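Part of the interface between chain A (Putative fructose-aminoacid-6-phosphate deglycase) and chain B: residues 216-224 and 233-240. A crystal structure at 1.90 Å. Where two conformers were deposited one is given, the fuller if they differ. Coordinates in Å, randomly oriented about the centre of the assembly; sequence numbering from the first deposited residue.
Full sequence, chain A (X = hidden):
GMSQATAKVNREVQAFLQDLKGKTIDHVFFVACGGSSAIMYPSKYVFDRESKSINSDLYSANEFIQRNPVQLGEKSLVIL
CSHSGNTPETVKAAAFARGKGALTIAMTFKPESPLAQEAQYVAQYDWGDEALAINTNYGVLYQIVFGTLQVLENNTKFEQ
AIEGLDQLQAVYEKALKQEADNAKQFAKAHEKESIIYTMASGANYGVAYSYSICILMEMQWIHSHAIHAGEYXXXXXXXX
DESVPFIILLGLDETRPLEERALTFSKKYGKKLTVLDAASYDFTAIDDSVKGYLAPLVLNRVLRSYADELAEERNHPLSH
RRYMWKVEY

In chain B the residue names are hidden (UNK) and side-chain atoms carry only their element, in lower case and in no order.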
# COMPACT_ATOMS: atom_id res chain seq x y z
N LEU A 216 2.59 15.63 8.23
CA LEU A 216 3.24 15.36 9.50
C LEU A 216 4.75 15.16 9.43
O LEU A 216 5.48 15.91 10.04
CB LEU A 216 2.51 14.20 10.22
CG LEU A 216 1.04 14.56 10.59
CD1 LEU A 216 0.33 13.35 11.15
CD2 LEU A 216 0.92 15.75 11.57
N MSE A 217 5.19 14.15 8.69
CA MSE A 217 6.60 13.84 8.56
C MSE A 217 7.37 14.94 7.82
O MSE A 217 8.19 15.64 8.41
CB MSE A 217 6.78 12.46 7.89
CG MSE A 217 6.19 11.30 8.69
SE MSE A 217 6.37 9.58 7.87
CE MSE A 217 8.37 9.34 8.23
N GLU A 218 7.04 15.12 6.55
CA GLU A 218 7.70 16.12 5.71
C GLU A 218 7.63 17.54 6.20
O GLU A 218 8.68 18.19 6.37
CB GLU A 218 7.11 16.11 4.30
CG GLU A 218 7.83 16.97 3.27
CD GLU A 218 7.08 17.02 1.92
OE1 GLU A 218 5.94 16.51 1.81
OE2 GLU A 218 7.66 17.61 0.97
N MSE A 219 6.43 18.00 6.48
CA MSE A 219 6.21 19.42 6.78
C MSE A 219 6.14 19.86 8.23
O MSE A 219 6.00 21.04 8.50
CB MSE A 219 4.93 19.84 6.06
CG MSE A 219 4.96 19.52 4.55
SE MSE A 219 3.37 20.17 3.56
CE MSE A 219 3.50 19.08 1.91
N GLN A 220 6.24 18.91 9.16
CA GLN A 220 6.21 19.21 10.58
C GLN A 220 7.22 18.44 11.39
O GLN A 220 7.45 18.77 12.57
CB GLN A 220 4.79 18.90 11.13
CG GLN A 220 3.70 19.83 10.64
CD GLN A 220 3.87 21.24 11.17
OE1 GLN A 220 3.60 21.51 12.33
NE2 GLN A 220 4.31 22.14 10.32
N TRP A 221 7.88 17.46 10.79
CA TRP A 221 8.82 16.57 11.47
C TRP A 221 8.16 15.90 12.68
O TRP A 221 8.72 15.85 13.76
CB TRP A 221 10.11 17.27 11.88
CG TRP A 221 10.80 17.98 10.79
CD1 TRP A 221 10.69 17.75 9.44
CD2 TRP A 221 11.85 18.92 10.94
NE1 TRP A 221 11.55 18.58 8.74
CE2 TRP A 221 12.27 19.30 9.65
CE3 TRP A 221 12.45 19.52 12.06
CZ2 TRP A 221 13.28 20.25 9.44
CZ3 TRP A 221 13.45 20.46 11.85
CH2 TRP A 221 13.84 20.82 10.55
N ILE A 222 6.92 15.43 12.48
CA ILE A 222 6.16 14.69 13.47
C ILE A 222 6.07 13.27 12.95
O ILE A 222 5.73 13.07 11.79
CB ILE A 222 4.76 15.29 13.64
CG1 ILE A 222 4.87 16.69 14.25
CG2 ILE A 222 3.93 14.43 14.54
CD1 ILE A 222 3.59 17.41 14.37
N HIS A 223 6.39 12.30 13.80
CA HIS A 223 6.32 10.90 13.39
C HIS A 223 4.89 10.54 13.06
O HIS A 223 3.96 10.97 13.76
CB HIS A 223 6.83 9.98 14.49
CG HIS A 223 8.25 10.24 14.88
ND1 HIS A 223 9.31 9.99 14.04
CD2 HIS A 223 8.78 10.68 16.05
CE1 HIS A 223 10.43 10.32 14.65
NE2 HIS A 223 10.14 10.72 15.88
N SER A 224 4.67 9.73 12.02
CA SER A 224 3.30 9.29 11.73
C SER A 224 3.34 7.92 11.02
O SER A 224 4.41 7.32 10.81
CB SER A 224 2.51 10.34 10.93
OG SER A 224 1.10 10.10 10.93
N UNK B 233 12.05 9.69 -0.33
CA UNK B 233 12.61 10.96 -0.81
C UNK B 233 11.57 12.02 -1.23
O UNK B 233 11.92 13.05 -1.77
c UNK B 233 16.26 8.00 -1.31
c UNK B 233 15.79 10.63 -0.59
c UNK B 233 16.89 10.02 -0.14
c UNK B 233 14.86 9.97 -1.41
c UNK B 233 13.63 10.69 -1.91
c UNK B 233 17.15 8.68 -0.49
c UNK B 233 15.12 8.65 -1.78
N UNK B 234 10.31 11.75 -0.95
CA UNK B 234 9.21 12.64 -1.29
C UNK B 234 8.41 13.01 -0.07
O UNK B 234 7.21 13.30 -0.14
c UNK B 234 9.80 10.64 -4.11
c UNK B 234 8.39 11.99 -2.40
c UNK B 234 10.48 12.32 -5.34
n UNK B 234 10.55 11.01 -5.21
n UNK B 234 9.69 12.80 -4.39
c UNK B 234 9.23 11.76 -3.61
N UNK B 235 9.08 13.00 1.08
CA UNK B 235 8.46 13.44 2.30
C UNK B 235 9.02 12.89 3.59
O UNK B 235 9.53 13.66 4.41
N UNK B 236 8.85 11.56 3.80
CA UNK B 236 9.32 10.88 5.02
C UNK B 236 10.75 11.15 5.43
O UNK B 236 10.99 11.23 6.64
c UNK B 236 9.08 9.40 4.70
c UNK B 236 7.88 9.43 3.81
c UNK B 236 8.09 10.63 2.94
N UNK B 237 11.69 11.26 4.48
CA UNK B 237 13.11 11.48 4.80
C UNK B 237 13.38 12.72 5.66
O UNK B 237 14.39 12.78 6.35
c UNK B 237 12.86 14.46 1.52
c UNK B 237 15.14 12.99 1.94
c UNK B 237 12.83 13.36 2.36
c UNK B 237 14.06 14.81 0.85
c UNK B 237 14.00 11.42 3.53
c UNK B 237 15.19 14.08 1.08
c UNK B 237 13.98 12.65 2.64
N UNK B 238 12.48 13.69 5.65
CA UNK B 238 12.61 14.87 6.49
C UNK B 238 12.61 14.54 7.99
O UNK B 238 13.12 15.33 8.78
c UNK B 238 11.66 16.61 4.85
c UNK B 238 12.67 17.72 4.92
c UNK B 238 11.50 15.85 6.19
o UNK B 238 12.74 18.43 5.96
o UNK B 238 13.40 17.94 3.94
N UNK B 239 12.08 13.37 8.37
CA UNK B 239 12.02 12.93 9.77
C UNK B 239 13.37 12.44 10.32
O UNK B 239 13.60 12.43 11.54
c UNK B 239 10.99 11.75 9.96
c UNK B 239 10.39 11.70 11.39
c UNK B 239 11.60 10.39 9.64
c UNK B 239 9.55 12.91 11.73
N UNK B 240 14.28 12.05 9.44
CA UNK B 240 15.51 11.45 9.93
C UNK B 240 16.52 12.46 10.49
O UNK B 240 16.63 13.62 10.03
c UNK B 240 17.73 8.52 8.54
c UNK B 240 17.04 11.38 7.84
c UNK B 240 16.19 10.54 8.84
c UNK B 240 17.02 9.41 9.51

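Position 233 has seven side-chain carbons and no other element. One carbon leads to a ring of six. No atom of this side chain comes near the chain A stretch. A benzyl group of this kind is phenylalanine, Phe B233.

Position 234 has four carbons and two nitrogens. One carbon carries a five-membered ring of three carbons and two nitrogens. Its CA-to-CB bond points away from chain A. The backbone is closer: the carbonyl O of position 234 lies 4.0 Å from Glu A218 OE1. The ring is an imidazole, so the residue is His B234.

Position 235 has no side-chain atoms. Its phi/psi of 155/-67 would jam a CB against the carbonyl O of the residue before. An ideal CB would also clash with the next residue. The backbone comes close to chain A: the carbonyl O of position 235 is 3.3 Å from Glu A218 CA. The residue is Gly B235.

Position 236 has three carbons that close a ring onto its own backbone N. The CA-to-CB bond points away overall, yet the CB of position 236 touches Met A217 CE at 3.6 Å. Met A217 is a selenomethionine, and this contact is apolar. Only proline closes such a ring, so it is Pro B236. A 3-10 segment starts here.

Position 237 again has one carbon followed by a ring of six carbons. The ring makes no contact with the chain A stretch. The residue is Phe B237.

Position 238 has three carbons, and the third carries two oxygens. Its CA-to-CB bond points toward chain A. Trp A221 NE1 donates a hydrogen bond to one of the two side-chain oxygens of position 238 at 3.0 Å, with an N-H...acceptor angle of 151°. The backbone O of position 238 lies over one face of the indole. A carboxylate at that distance from the backbone is glutamate, Glu B238.

Position 239 has four carbons, forked at the first, with one arm two carbons long. The end carbon of that longer arm is 3.4 Å from Trp A221 C. The inner carbon of the same arm is 3.3 Å from His A223 ND1, in an oblique approach to the imidazole. The one-carbon arm meets Met A217 CE at 3.7 Å. This is the isoleucine pattern: Ile B239.

Position 240 has the same four-carbon fork. Its CA-to-CB bond points away, and the side chain makes no contact with the chain A stretch. The residue is Ile B240.

The contact combines apolar packing, close backbone contacts and one hydrogen bond across the stretches. Ile B239 gives the largest covered area and reaches Met A217, Trp A221, Ile A222 and His A223. The chain A helix is followed by Trp A221, whose positive phi takes the backbone out of helical geometry. Its indole NH finds an acceptor in Glu B238. The backbones come closest at Gly B235, where Gly B235 O is 3.3 Å from Glu A218 CA. One cost remains: Glu A218 O is buried by the contact and has no polar partner in the model.

Chain B (233-240) FHGPFEII
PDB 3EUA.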